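Local structure of 3-methyladenine dna-glycosylase (Archaeoglobus fulgidus, 2JHN) at residues 27-32 against 157-162; 45-50 against 149-154; 19-24 against 132-137. The protein is a DNA glycosylase of the AlkA type, a base excision DNA repair protein combining a TATA-box binding protein-like domain with an HhH-GPD domain. The protein carries 1 engineered substitution. All blocks are in the same frame, centred on the assembly; numbering follows the deposited sequence.

Interaction 1: 27-32 against 157-162. With NA (sodium ion), chain F.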
ATOM      1  N   PRO A  27      -0.895  -9.635  -4.330  1.00 15.92           N
ATOM      2  CA  PRO A  27      -0.283 -10.969  -4.291  1.00 14.74           C
ATOM      3  C   PRO A  27       0.092 -11.455  -2.890  1.00 14.62           C
ATOM      4  O   PRO A  27       0.446 -12.639  -2.738  1.00 14.87           O
ATOM      5  CB  PRO A  27       0.983 -10.791  -5.127  1.00 14.48           C
ATOM      6  CG  PRO A  27       1.381  -9.359  -4.823  1.00 15.75           C
ATOM      7  CD  PRO A  27       0.104  -8.603  -4.693  1.00 15.22           C
ATOM      8  N   ASP A  28       0.032 -10.566  -1.887  1.00 13.33           N
ATOM      9  CA  ASP A  28       0.501 -10.926  -0.546  1.00 14.26           C
ATOM     10  C   ASP A  28      -0.410 -12.001   0.040  1.00 13.17           C
ATOM     11  O   ASP A  28      -1.642 -11.923  -0.104  1.00 13.62           O
ATOM     12  CB  ASP A  28       0.462  -9.729   0.413  1.00 13.86           C
ATOM     13  CG  ASP A  28       1.117  -8.493  -0.169  1.00 16.33           C
ATOM     14  OD1 ASP A  28       2.134  -8.082   0.410  1.00 17.74           O
ATOM     15  OD2 ASP A  28       0.594  -7.962  -1.193  1.00 20.75           O
ATOM     16  N   VAL A  29       0.213 -12.938   0.739  1.00 14.11           N
ATOM     17  CA  VAL A  29      -0.487 -13.921   1.566  1.00 15.77           C
ATOM     18  C   VAL A  29       0.019 -13.828   2.997  1.00 15.66           C
ATOM     19  O   VAL A  29       1.231 -13.777   3.238  1.00 15.75           O
ATOM     20  CB  VAL A  29      -0.305 -15.386   1.023  1.00 16.39           C
ATOM     21  CG1 VAL A  29      -0.952 -16.412   1.963  1.00 17.58           C
ATOM     22  CG2 VAL A  29      -0.947 -15.533  -0.349  1.00 16.47           C
ATOM     23  N   VAL A  30      -0.924 -13.799   3.929  1.00 16.23           N
ATOM     24  CA  VAL A  30      -0.601 -13.808   5.344  1.00 17.14           C
ATOM     25  C   VAL A  30      -1.328 -15.016   5.948  1.00 17.51           C
ATOM     26  O   VAL A  30      -2.556 -15.120   5.888  1.00 17.41           O
ATOM     27  CB  VAL A  30      -1.020 -12.501   6.031  1.00 16.59           C
ATOM     28  CG1 VAL A  30      -0.638 -12.558   7.509  1.00 17.05           C
ATOM     29  CG2 VAL A  30      -0.333 -11.294   5.347  1.00 16.75           C
ATOM     30  N   GLU A  31      -0.549 -15.951   6.464  1.00 19.52           N
ATOM     31  CA  GLU A  31      -1.109 -17.205   7.004  1.00 21.20           C
ATOM     32  C   GLU A  31      -0.420 -17.451   8.320  1.00 21.87           C
ATOM     33  O   GLU A  31       0.796 -17.523   8.368  1.00 20.92           O
ATOM     34  CB  GLU A  31      -0.865 -18.375   6.057  1.00 21.57           C
ATOM     35  CG  GLU A  31      -1.754 -18.389   4.791  0.70 22.57           C
ATOM     36  CD  GLU A  31      -1.439 -19.550   3.820  0.70 23.05           C
ATOM     37  OE1 GLU A  31      -0.442 -20.293   4.007  0.70 24.66           O
ATOM     38  OE2 GLU A  31      -2.207 -19.706   2.849  0.70 27.17           O
ATOM     39  N   SER A  32      -1.215 -17.542   9.387  1.00 23.41           N
ATOM     40  CA  SER A  32      -0.715 -17.698  10.764  1.00 24.86           C
ATOM     41  C   SER A  32       0.375 -16.706  11.117  1.00 24.37           C
ATOM     42  O   SER A  32       1.428 -17.071  11.663  1.00 25.28           O
ATOM     43  CB  SER A  32      -0.276 -19.140  11.047  1.00 25.37           C
ATOM     44  OG  SER A  32      -1.367 -20.025  10.880  1.00 29.00           O
ATOM     45  N   LYS A 157       3.794 -21.828  -1.839  1.00 28.92           N
ATOM     46  CA  LYS A 157       3.661 -21.055  -3.060  1.00 27.45           C
ATOM     47  C   LYS A 157       3.761 -19.548  -2.746  1.00 26.10           C
ATOM     48  O   LYS A 157       3.106 -19.068  -1.822  1.00 25.91           O
ATOM     49  CB  LYS A 157       2.343 -21.388  -3.748  1.00 28.69           C
ATOM     50  CG  LYS A 157       2.261 -22.840  -4.268  1.00 29.78           C
ATOM     51  CD  LYS A 157       0.860 -23.137  -4.760  1.00 32.48           C
ATOM     52  CE  LYS A 157       0.633 -24.634  -4.960  1.00 35.41           C
ATOM     53  NZ  LYS A 157      -0.500 -24.819  -5.908  1.00 36.68           N
ATOM     54  N   PHE A 158       4.595 -18.836  -3.503  1.00 23.49           N
ATOM     55  CA  PHE A 158       4.764 -17.373  -3.366  1.00 22.08           C
ATOM     56  C   PHE A 158       4.278 -16.681  -4.646  1.00 21.83           C
ATOM     57  O   PHE A 158       4.725 -17.019  -5.751  1.00 21.59           O
ATOM     58  CB  PHE A 158       6.235 -17.007  -3.139  1.00 21.30           C
ATOM     59  CG  PHE A 158       6.816 -17.564  -1.864  1.00 22.42           C
ATOM     60  CD1 PHE A 158       7.128 -16.714  -0.798  1.00 19.99           C
ATOM     61  CD2 PHE A 158       7.075 -18.944  -1.730  1.00 21.94           C
ATOM     62  CE1 PHE A 158       7.679 -17.228   0.402  1.00 22.10           C
ATOM     63  CE2 PHE A 158       7.611 -19.458  -0.543  1.00 21.78           C
ATOM     64  CZ  PHE A 158       7.921 -18.594   0.528  1.00 21.87           C
ATOM     65  N   TYR A 159       3.405 -15.686  -4.495  1.00 20.52           N
ATOM     66  CA  TYR A 159       2.782 -15.031  -5.649  1.00 19.88           C
ATOM     67  C   TYR A 159       3.318 -13.602  -5.796  1.00 18.82           C
ATOM     68  O   TYR A 159       3.565 -12.925  -4.791  1.00 16.85           O
ATOM     69  CB  TYR A 159       1.252 -15.042  -5.492  1.00 21.39           C
ATOM     70  CG  TYR A 159       0.679 -16.433  -5.199  1.00 23.11           C
ATOM     71  CD1 TYR A 159       0.196 -17.254  -6.227  1.00 25.27           C
ATOM     72  CD2 TYR A 159       0.639 -16.920  -3.894  1.00 23.34           C
ATOM     73  CE1 TYR A 159      -0.324 -18.556  -5.940  1.00 24.13           C
ATOM     74  CE2 TYR A 159       0.130 -18.189  -3.598  1.00 26.04           C
ATOM     75  CZ  TYR A 159      -0.354 -18.996  -4.619  1.00 25.50           C
ATOM     76  OH  TYR A 159      -0.852 -20.254  -4.263  1.00 27.42           O
ATOM     77  N   GLY A 160       3.515 -13.165  -7.046  1.00 17.94           N
ATOM     78  CA  GLY A 160       3.951 -11.784  -7.342  1.00 16.93           C
ATOM     79  C   GLY A 160       2.937 -11.013  -8.182  1.00 15.95           C
ATOM     80  O   GLY A 160       2.118 -11.609  -8.888  1.00 16.48           O
ATOM     81  N   PHE A 161       2.966  -9.676  -8.116  1.00 15.54           N
ATOM     82  CA  PHE A 161       2.132  -8.886  -8.998  1.00 14.96           C
ATOM     83  C   PHE A 161       2.687  -8.980 -10.440  1.00 14.45           C
ATOM     84  O   PHE A 161       3.890  -8.977 -10.624  1.00 15.99           O
ATOM     85  CB  PHE A 161       2.058  -7.406  -8.561  1.00 14.92           C
ATOM     86  CG  PHE A 161       0.912  -6.667  -9.197  1.00 13.23           C
ATOM     87  CD1 PHE A 161      -0.385  -6.805  -8.692  1.00 11.70           C
ATOM     88  CD2 PHE A 161       1.113  -5.881 -10.348  1.00 13.53           C
ATOM     89  CE1 PHE A 161      -1.445  -6.159  -9.302  1.00 12.51           C
ATOM     90  CE2 PHE A 161       0.041  -5.238 -10.968  1.00 13.32           C
ATOM     91  CZ  PHE A 161      -1.230  -5.366 -10.445  1.00 15.00           C
ATOM     92  N   PRO A 162       1.810  -9.080 -11.450  1.00 15.48           N
ATOM     93  CA  PRO A 162       2.253  -9.143 -12.871  1.00 16.01           C
ATOM     94  C   PRO A 162       3.266  -8.053 -13.245  1.00 17.11           C
ATOM     95  O   PRO A 162       3.087  -6.890 -12.848  1.00 16.34           O
ATOM     96  CB  PRO A 162       0.949  -8.960 -13.641  1.00 15.41           C
ATOM     97  CG  PRO A 162      -0.092  -9.567 -12.725  1.00 16.24           C
ATOM     98  CD  PRO A 162       0.349  -9.163 -11.330  1.00 14.60           C
TER
HETATM   99 NA    NA F1299      -3.731 -11.314   0.585  1.00 22.33          NA
HETATM  100  O   HOH W   1       2.283 -14.645  -1.857  1.00 15.77           O
HETATM  101  O   HOH W   2      -3.431  -9.541   1.675  1.00 27.53           O
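The ring of Pro27 lies with its CB and CG against the chain that runs from Tyr159 to Phe161, meeting backbone more than side-chain ends. Pro27 CB is 3.4 Å from Tyr159 O and also touches Gly160 C, whereas Pro27 CG reaches Phe161 N at 3.7 Å. Pro27 CD comes in at the edge of the Phe161 ring, near its plane. One face of that same ring is taken by Pro162 CD, offset toward the rim. Tyr159 extends the contact past the proline. Its CG is anti to its own carbonyl carbon (chi1 -52°), and the side chains of Val29 and Tyr159 cross obliquely, Val29 CG2 4.1 Å from Tyr159 CD2. No direct hydrogen bond joins the two segments; water 1 does so instead, donating to Pro27 O at 2.9 Å and accepting from Tyr159 N at 3.0 Å. This water also sits in plane at the edge of the Tyr159 ring. The contact joins two units of the protein: strand 29-31 is an outermost strand of the antiparallel sheet in the TATA-box binding protein-like region, and strand 156-159 is half of a two-stranded hairpin in the HhH-GPD region. A cis peptide bond precedes Pro27, in the loop that surrounds a sodium ion. Asp28 O binds this sodium at 2.3 Å and water 2 does so at 2.1 Å, the other ligands coming from the loop before it. The CB of Asp28 points away from 157-162, and OD1 is hydrogen-bonded by both Tyr79 OH and Trp35 NE1. Val144 of helix 133-147 touches Pro27, Tyr159 and Phe161, while Glu120 of helix 118-127 packs on Pro27 and Phe161.

Interaction 2: 45-50 against 149-154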
ATOM      1  N   ALA A  45      12.039 -13.751 -10.313  1.00 29.41           N
ATOM      2  CA  ALA A  45      11.184 -13.773  -9.124  1.00 27.40           C
ATOM      3  C   ALA A  45      11.778 -14.653  -8.037  1.00 26.48           C
ATOM      4  O   ALA A  45      12.150 -15.803  -8.279  1.00 25.90           O
ATOM      5  CB  ALA A  45       9.795 -14.245  -9.473  1.00 27.24           C
ATOM      6  N   VAL A  46      11.867 -14.086  -6.839  1.00 25.19           N
ATOM      7  CA  VAL A  46      12.326 -14.788  -5.649  1.00 24.00           C
ATOM      8  C   VAL A  46      11.220 -14.862  -4.593  1.00 23.43           C
ATOM      9  O   VAL A  46      10.301 -14.017  -4.564  1.00 22.84           O
ATOM     10  CB  VAL A  46      13.631 -14.164  -5.054  1.00 24.53           C
ATOM     11  CG1 VAL A  46      14.782 -14.301  -6.044  1.00 23.44           C
ATOM     12  CG2 VAL A  46      13.436 -12.697  -4.657  1.00 24.00           C
ATOM     13  N   ALA A  47      11.310 -15.884  -3.748  1.00 21.68           N
ATOM     14  CA  ALA A  47      10.402 -16.067  -2.622  1.00 21.16           C
ATOM     15  C   ALA A  47      10.945 -15.275  -1.426  1.00 19.90           C
ATOM     16  O   ALA A  47      12.148 -15.327  -1.121  1.00 20.05           O
ATOM     17  CB  ALA A  47      10.280 -17.552  -2.271  1.00 21.28           C
ATOM     18  N   VAL A  48      10.072 -14.504  -0.780  1.00 19.14           N
ATOM     19  CA  VAL A  48      10.420 -13.812   0.467  1.00 18.33           C
ATOM     20  C   VAL A  48       9.284 -14.040   1.458  1.00 17.56           C
ATOM     21  O   VAL A  48       8.117 -13.974   1.083  1.00 16.14           O
ATOM     22  CB  VAL A  48      10.653 -12.289   0.280  1.00 19.29           C
ATOM     23  CG1 VAL A  48      11.019 -11.627   1.623  1.00 19.42           C
ATOM     24  CG2 VAL A  48      11.787 -12.022  -0.717  1.00 20.47           C
ATOM     25  N   MET A  49       9.630 -14.331   2.720  1.00 17.98           N
ATOM     26  CA  MET A  49       8.636 -14.370   3.785  1.00 20.10           C
ATOM     27  C   MET A  49       9.216 -13.685   5.017  1.00 17.45           C
ATOM     28  O   MET A  49      10.435 -13.587   5.174  1.00 17.22           O
ATOM     29  CB  MET A  49       8.201 -15.809   4.103  1.00 20.05           C
ATOM     30  CG  MET A  49       9.216 -16.583   4.883  1.00 23.98           C
ATOM     31  SD  MET A  49       8.836 -18.337   4.929  1.00 29.21           S
ATOM     32  CE  MET A  49       7.517 -18.376   6.089  1.00 29.20           C
ATOM     33  N   ALA A  50       8.341 -13.198   5.878  1.00 16.72           N
ATOM     34  CA  ALA A  50       8.785 -12.473   7.066  1.00 15.76           C
ATOM     35  C   ALA A  50       7.785 -12.652   8.195  1.00 15.11           C
ATOM     36  O   ALA A  50       6.592 -12.786   7.963  1.00 14.10           O
ATOM     37  CB  ALA A  50       9.008 -10.989   6.763  1.00 16.17           C
ATOM     38  N   ASP A 149       3.737 -13.757 -11.319  1.00 25.14           N
ATOM     39  CA  ASP A 149       4.765 -14.761 -11.086  1.00 27.15           C
ATOM     40  C   ASP A 149       4.352 -15.707  -9.965  1.00 27.85           C
ATOM     41  O   ASP A 149       3.612 -15.330  -9.062  1.00 26.95           O
ATOM     42  CB  ASP A 149       6.096 -14.099 -10.741  1.00 28.06           C
ATOM     43  CG  ASP A 149       6.816 -13.579 -11.965  1.00 32.09           C
ATOM     44  OD1 ASP A 149       7.113 -14.388 -12.887  1.00 36.26           O
ATOM     45  OD2 ASP A 149       7.094 -12.360 -12.004  1.00 35.15           O
ATOM     46  N   GLU A 150       4.843 -16.941 -10.043  1.00 29.22           N
ATOM     47  CA  GLU A 150       4.627 -17.949  -9.013  1.00 30.64           C
ATOM     48  C   GLU A 150       5.969 -18.612  -8.726  1.00 31.02           C
ATOM     49  O   GLU A 150       6.681 -19.019  -9.659  1.00 31.01           O
ATOM     50  CB  GLU A 150       3.596 -18.975  -9.492  1.00 31.11           C
ATOM     51  CG  GLU A 150       2.782 -19.649  -8.388  1.00 33.16           C
ATOM     52  CD  GLU A 150       1.703 -20.595  -8.932  1.00 33.51           C
ATOM     53  OE1 GLU A 150       1.183 -20.342 -10.053  1.00 36.72           O
ATOM     54  OE2 GLU A 150       1.371 -21.587  -8.233  1.00 37.10           O
ATOM     55  N   VAL A 151       6.335 -18.665  -7.448  1.00 30.27           N
ATOM     56  CA  VAL A 151       7.558 -19.318  -7.012  1.00 31.19           C
ATOM     57  C   VAL A 151       7.175 -20.376  -5.985  1.00 31.59           C
ATOM     58  O   VAL A 151       6.444 -20.106  -5.027  1.00 31.00           O
ATOM     59  CB  VAL A 151       8.600 -18.315  -6.405  1.00 30.62           C
ATOM     60  CG1 VAL A 151       9.802 -19.047  -5.840  1.00 31.00           C
ATOM     61  CG2 VAL A 151       9.070 -17.309  -7.439  1.00 31.56           C
ATOM     62  N   GLU A 152       7.650 -21.597  -6.208  1.00 32.56           N
ATOM     63  CA  GLU A 152       7.527 -22.647  -5.218  1.00 33.66           C
ATOM     64  C   GLU A 152       8.884 -22.788  -4.530  1.00 33.63           C
ATOM     65  O   GLU A 152       9.924 -22.928  -5.193  1.00 33.33           O
ATOM     66  CB  GLU A 152       7.072 -23.962  -5.872  1.00 34.45           C
ATOM     67  CG  GLU A 152       6.226 -24.835  -4.958  1.00 37.33           C
ATOM     68  CD  GLU A 152       5.198 -25.672  -5.717  1.00 42.36           C
ATOM     69  OE1 GLU A 152       5.392 -25.924  -6.934  1.00 45.17           O
ATOM     70  OE2 GLU A 152       4.191 -26.079  -5.094  1.00 43.39           O
ATOM     71  N   TRP A 153       8.866 -22.693  -3.202  1.00 33.85           N
ATOM     72  CA  TRP A 153      10.076 -22.755  -2.377  1.00 34.30           C
ATOM     73  C   TRP A 153       9.674 -23.257  -1.001  1.00 35.05           C
ATOM     74  O   TRP A 153       8.596 -22.905  -0.494  1.00 34.56           O
ATOM     75  CB  TRP A 153      10.770 -21.396  -2.277  1.00 33.86           C
ATOM     76  CG  TRP A 153      12.026 -21.433  -1.448  1.00 33.38           C
ATOM     77  CD1 TRP A 153      13.218 -22.030  -1.782  1.00 32.82           C
ATOM     78  CD2 TRP A 153      12.206 -20.882  -0.132  1.00 31.71           C
ATOM     79  NE1 TRP A 153      14.127 -21.867  -0.759  1.00 32.91           N
ATOM     80  CE2 TRP A 153      13.536 -21.163   0.260  1.00 32.31           C
ATOM     81  CE3 TRP A 153      11.377 -20.157   0.743  1.00 31.51           C
ATOM     82  CZ2 TRP A 153      14.056 -20.758   1.497  1.00 33.21           C
ATOM     83  CZ3 TRP A 153      11.894 -19.754   1.971  1.00 32.16           C
ATOM     84  CH2 TRP A 153      13.221 -20.054   2.338  1.00 32.54           C
ATOM     85  N   ASN A 154      10.537 -24.088  -0.406  1.00 36.07           N
ATOM     86  CA  ASN A 154      10.119 -25.001   0.665  1.00 37.16           C
ATOM     87  C   ASN A 154       8.886 -25.743   0.154  1.00 36.87           C
ATOM     88  O   ASN A 154       8.880 -26.232  -0.989  1.00 37.89           O
ATOM     89  CB  ASN A 154       9.863 -24.274   1.993  1.00 37.61           C
ATOM     90  CG  ASN A 154      11.161 -23.898   2.723  1.00 41.13           C
ATOM     91  OD1 ASN A 154      12.150 -23.496   2.101  1.00 43.59           O
ATOM     92  ND2 ASN A 154      11.151 -24.023   4.053  1.00 42.51           N
TER
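Val151 O probably accepts a hydrogen bond from Phe158 N (2.7 Å) within the hairpin, while the two methyls of Val151 face Ala45 and Ala47; across to 45-50 there is no hydrogen bond, and the contact is apolar. Val151 thus sets its branches on two alternate alanines of the facing strand. With CG1 anti to the backbone N (chi1 175°), Val151 CG1 lies 3.9 Å from Ala47 CB, while Val151 CG2 is turned to Ala45, 3.5 Å from Ala45 O and 3.7 Å from Ala45 CB. The same Ala45 methyl also meets both CB and CG of Asp149, each at 3.9 Å. At the other end, Trp153 CB touches Ala47 CB at 3.9 Å and the indole approaches that methyl obliquely. Beyond it, Met49 SD stands at the indole edge, near its plane, with a looser 4.5 Å approach to Trp153 CZ3. One face of the indole carries Asn154 OD1 over its centre. Both segments show the alternation of extended beta chain: Ala45, Ala47 and Met49 turn toward Asp149, Val151 and Trp153, whereas Val46, Val48, Glu150 and Glu152 turn away. The axes of 45-50 and 150-153 approach to 6.9 Å and cross at -59°, a close face-to-face approach to which the small alanines contribute. Phe158 adds its side chain to Ala47 and Trp153. Strand 44-54 is an interior strand of the five-stranded antiparallel sheet, with 34-41 and 57-62 as its neighbours. Strand 150-153 crosses one face of this sheet, Asp149 reaching Val40 of 34-41 and Trp153 reaching Glu61 of 57-62, while its hairpin partner 156-159 is joined to strand 34-41 by backbone hydrogen bonding at Tyr159.

Interaction 3: 19-24 against 132-137. With NA (sodium ion), chain F.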
ATOM      1  N   PHE A  19      -3.893  -5.632   5.935  1.00 20.27           N
ATOM      2  CA  PHE A  19      -4.275  -6.418   4.771  1.00 21.12           C
ATOM      3  C   PHE A  19      -5.750  -6.806   4.850  1.00 23.37           C
ATOM      4  O   PHE A  19      -6.223  -7.326   5.863  1.00 23.54           O
ATOM      5  CB  PHE A  19      -3.397  -7.668   4.633  1.00 21.55           C
ATOM      6  CG  PHE A  19      -1.945  -7.363   4.316  1.00 20.21           C
ATOM      7  CD1 PHE A  19      -1.574  -6.925   3.031  1.00 22.42           C
ATOM      8  CD2 PHE A  19      -0.969  -7.494   5.278  1.00 20.20           C
ATOM      9  CE1 PHE A  19      -0.241  -6.646   2.719  1.00 19.55           C
ATOM     10  CE2 PHE A  19       0.392  -7.202   4.977  1.00 20.49           C
ATOM     11  CZ  PHE A  19       0.745  -6.785   3.696  1.00 19.82           C
ATOM     12  N   VAL A  20      -6.467  -6.560   3.764  1.00 24.02           N
ATOM     13  CA  VAL A  20      -7.916  -6.669   3.779  1.00 26.28           C
ATOM     14  C   VAL A  20      -8.392  -8.113   3.544  1.00 26.45           C
ATOM     15  O   VAL A  20      -9.366  -8.564   4.153  1.00 28.17           O
ATOM     16  CB  VAL A  20      -8.509  -5.580   2.836  1.00 26.31           C
ATOM     17  CG1 VAL A  20      -9.498  -6.136   1.819  1.00 27.83           C
ATOM     18  CG2 VAL A  20      -9.058  -4.414   3.666  1.00 27.59           C
ATOM     19  N   LEU A  21      -7.670  -8.842   2.702  1.00 26.08           N
ATOM     20  CA  LEU A  21      -7.974 -10.244   2.412  1.00 26.03           C
ATOM     21  C   LEU A  21      -6.692 -11.069   2.509  1.00 25.68           C
ATOM     22  O   LEU A  21      -6.117 -11.455   1.486  1.00 25.75           O
ATOM     23  CB  LEU A  21      -8.585 -10.378   1.012  1.00 26.03           C
ATOM     24  CG  LEU A  21     -10.027  -9.921   0.827  1.00 26.45           C
ATOM     25  CD1 LEU A  21     -10.291  -9.722  -0.656  1.00 27.70           C
ATOM     26  CD2 LEU A  21     -10.996 -10.938   1.425  1.00 26.95           C
ATOM     27  N   PRO A  22      -6.243 -11.343   3.751  1.00 25.40           N
ATOM     28  CA  PRO A  22      -4.916 -11.906   4.004  1.00 24.49           C
ATOM     29  C   PRO A  22      -4.678 -13.279   3.350  1.00 24.44           C
ATOM     30  O   PRO A  22      -3.572 -13.546   2.886  1.00 24.42           O
ATOM     31  CB  PRO A  22      -4.844 -11.975   5.540  1.00 24.45           C
ATOM     32  CG  PRO A  22      -6.242 -11.975   5.999  1.00 24.89           C
ATOM     33  CD  PRO A  22      -7.001 -11.142   5.004  1.00 24.85           C
ATOM     34  N   GLU A  23      -5.710 -14.118   3.292  1.00 24.11           N
ATOM     35  CA  GLU A  23      -5.584 -15.488   2.778  1.00 24.37           C
ATOM     36  C   GLU A  23      -5.393 -15.552   1.252  1.00 24.32           C
ATOM     37  O   GLU A  23      -4.694 -16.423   0.717  1.00 24.54           O
ATOM     38  CB  GLU A  23      -6.787 -16.341   3.232  1.00 24.64           C
ATOM     39  CG  GLU A  23      -8.193 -15.813   2.832  0.50 25.17           C
ATOM     40  CD  GLU A  23      -8.615 -14.499   3.520  0.50 24.94           C
ATOM     41  OE1 GLU A  23      -8.210 -14.244   4.674  0.50 25.80           O
ATOM     42  OE2 GLU A  23      -9.365 -13.721   2.902  0.50 23.74           O
ATOM     43  N   LEU A  24      -6.027 -14.624   0.563  1.00 23.67           N
ATOM     44  CA  LEU A  24      -6.024 -14.590  -0.876  1.00 22.93           C
ATOM     45  C   LEU A  24      -4.746 -13.925  -1.397  1.00 22.43           C
ATOM     46  O   LEU A  24      -4.343 -12.902  -0.857  1.00 21.40           O
ATOM     47  CB  LEU A  24      -7.244 -13.802  -1.304  1.00 23.41           C
ATOM     48  CG  LEU A  24      -7.765 -13.954  -2.727  1.00 25.94           C
ATOM     49  CD1 LEU A  24      -8.334 -15.360  -2.942  1.00 28.24           C
ATOM     50  CD2 LEU A  24      -8.828 -12.894  -2.914  1.00 26.77           C
ATOM     51  N   SER A 132     -15.303  -0.577  -4.174  1.00 28.02           N
ATOM     52  CA  SER A 132     -14.791  -0.755  -2.816  1.00 28.19           C
ATOM     53  C   SER A 132     -13.407  -1.371  -2.875  1.00 27.83           C
ATOM     54  O   SER A 132     -13.060  -2.032  -3.864  1.00 27.40           O
ATOM     55  CB  SER A 132     -15.721  -1.633  -1.966  1.00 28.28           C
ATOM     56  OG  SER A 132     -15.720  -2.991  -2.395  1.00 29.12           O
ATOM     57  N   PHE A 133     -12.630  -1.159  -1.813  1.00 27.48           N
ATOM     58  CA  PHE A 133     -11.306  -1.764  -1.687  1.00 27.36           C
ATOM     59  C   PHE A 133     -11.353  -3.307  -1.690  1.00 26.61           C
ATOM     60  O   PHE A 133     -10.547  -3.946  -2.360  1.00 25.94           O
ATOM     61  CB  PHE A 133     -10.569  -1.208  -0.448  1.00 28.54           C
ATOM     62  CG  PHE A 133      -9.116  -1.600  -0.376  1.00 30.32           C
ATOM     63  CD1 PHE A 133      -8.212  -1.204  -1.367  1.00 32.13           C
ATOM     64  CD2 PHE A 133      -8.644  -2.365   0.692  1.00 32.39           C
ATOM     65  CE1 PHE A 133      -6.863  -1.567  -1.287  1.00 31.61           C
ATOM     66  CE2 PHE A 133      -7.295  -2.740   0.769  1.00 32.27           C
ATOM     67  CZ  PHE A 133      -6.411  -2.342  -0.217  1.00 31.48           C
ATOM     68  N   VAL A 134     -12.294  -3.901  -0.960  1.00 25.84           N
ATOM     69  CA  VAL A 134     -12.461  -5.365  -0.958  1.00 25.59           C
ATOM     70  C   VAL A 134     -12.696  -5.940  -2.372  1.00 24.63           C
ATOM     71  O   VAL A 134     -12.076  -6.943  -2.742  1.00 25.01           O
ATOM     72  CB  VAL A 134     -13.600  -5.846   0.001  1.00 25.56           C
ATOM     73  CG1 VAL A 134     -13.947  -7.322  -0.255  1.00 26.94           C
ATOM     74  CG2 VAL A 134     -13.203  -5.656   1.454  1.00 26.90           C
ATOM     75  N   VAL A 135     -13.597  -5.325  -3.144  1.00 24.50           N
ATOM     76  CA  VAL A 135     -13.837  -5.743  -4.556  1.00 23.75           C
ATOM     77  C   VAL A 135     -12.557  -5.566  -5.415  1.00 22.76           C
ATOM     78  O   VAL A 135     -12.229  -6.419  -6.257  1.00 22.28           O
ATOM     79  CB  VAL A 135     -15.067  -4.994  -5.197  1.00 24.11           C
ATOM     80  CG1 VAL A 135     -15.117  -5.171  -6.714  1.00 25.41           C
ATOM     81  CG2 VAL A 135     -16.394  -5.463  -4.571  1.00 25.28           C
ATOM     82  N   ALA A 136     -11.834  -4.471  -5.179  1.00 21.28           N
ATOM     83  CA  ALA A 136     -10.579  -4.178  -5.884  1.00 19.65           C
ATOM     84  C   ALA A 136      -9.530  -5.251  -5.623  1.00 19.31           C
ATOM     85  O   ALA A 136      -8.847  -5.687  -6.538  1.00 18.78           O
ATOM     86  CB  ALA A 136     -10.035  -2.805  -5.480  1.00 20.09           C
ATOM     87  N   GLU A 137      -9.407  -5.663  -4.364  1.00 18.74           N
ATOM     88  CA  GLU A 137      -8.445  -6.690  -3.971  1.00 19.63           C
ATOM     89  C   GLU A 137      -8.755  -8.079  -4.569  1.00 19.21           C
ATOM     90  O   GLU A 137      -7.844  -8.836  -4.915  1.00 18.73           O
ATOM     91  CB  GLU A 137      -8.342  -6.741  -2.450  1.00 19.73           C
ATOM     92  CG  GLU A 137      -7.712  -5.467  -1.849  1.00 21.81           C
ATOM     93  CD  GLU A 137      -6.199  -5.414  -2.043  1.00 27.87           C
ATOM     94  OE1 GLU A 137      -5.746  -4.942  -3.116  1.00 27.93           O
ATOM     95  OE2 GLU A 137      -5.464  -5.845  -1.114  1.00 30.16           O
TER
HETATM   96 NA    NA F1299      -3.731 -11.314   0.585  1.00 22.33          NA
HETATM   97  O   HOH W   3      -4.929  -5.194   1.539  1.00 32.66           O
HETATM   98  O   HOH W   4      -5.653  -8.053   0.957  1.00 41.31           O
HETATM   99  O   HOH W   2      -3.431  -9.541   1.675  1.00 27.53           O
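Val20 packs against the first turn of helix 133-147, where Phe133 and Val134 make the tight part of the contact. Val20 CG2 meets the Phe133 ring at its edge, in plane, 3.6 Å from Phe133 CD2. The other branch, Val20 CG1, packs at 3.8 Å on Val134 CG2, the two side chains crossing at about a right angle. Val20 chi1, 128°, is close to eclipsed, consistent with a tight seat or with an average over rotamers. In Phe133, CG anti to the backbone N (chi1 -170°) carries the ring out from the helix, and one face of the ring holds Glu137 CG, offset toward the rim. Just before the helix, Ser132 is the N-cap, its OG accepting from Val135 N. Leu21 fits less closely: its side chain slides past that of Glu137 in the opposite direction, Leu21 CD1 staying 4.0 Å from Glu137 CB. Here the polar joining is done by water. Glu137 receives two donors at OE2, water 3 at 2.8 Å and water 4 at 3.0 Å. Water 3 accepts in turn from Val20 N and water 4 from Leu21 N, so two backbone N-H groups are tied to one carboxylate oxygen. The loop 19-24 also wraps a sodium ion, bound by Leu21 O at 2.5 Å and by Leu24 O at 2.2 Å, with Thr26 OG1 and the backbone of Asp28 completing the protein ligands. Arg286 of helix 274-287 packs on Val20 and Phe133. Two donating waters, and a sodium ion 6.0 Å from Glu137 OE2, are consistent with an ionised Glu137, whose charge would be partly balanced by the metal.

Overall arrangement
From the N terminus, the loop 19-24 comes first and meets 132-137, so interaction 3 closes a loop of more than 100 residues onto the start of helix 133-147. Strand 29-31 follows within a few residues, and interaction 1 ties it to the end of the hairpin at 157-162; the two contacts cross along the chain and share one sodium ion and water 2. Interaction 2, joining 45-50 to 149-154, falls wholly within the span of interaction 1 but crosses interaction 3. Interactions 1 and 2 meet through the hairpin, whose two strands follow each other in the chain. Together they fasten the sheet-bearing N-terminal region to the hairpin and helix 133-147.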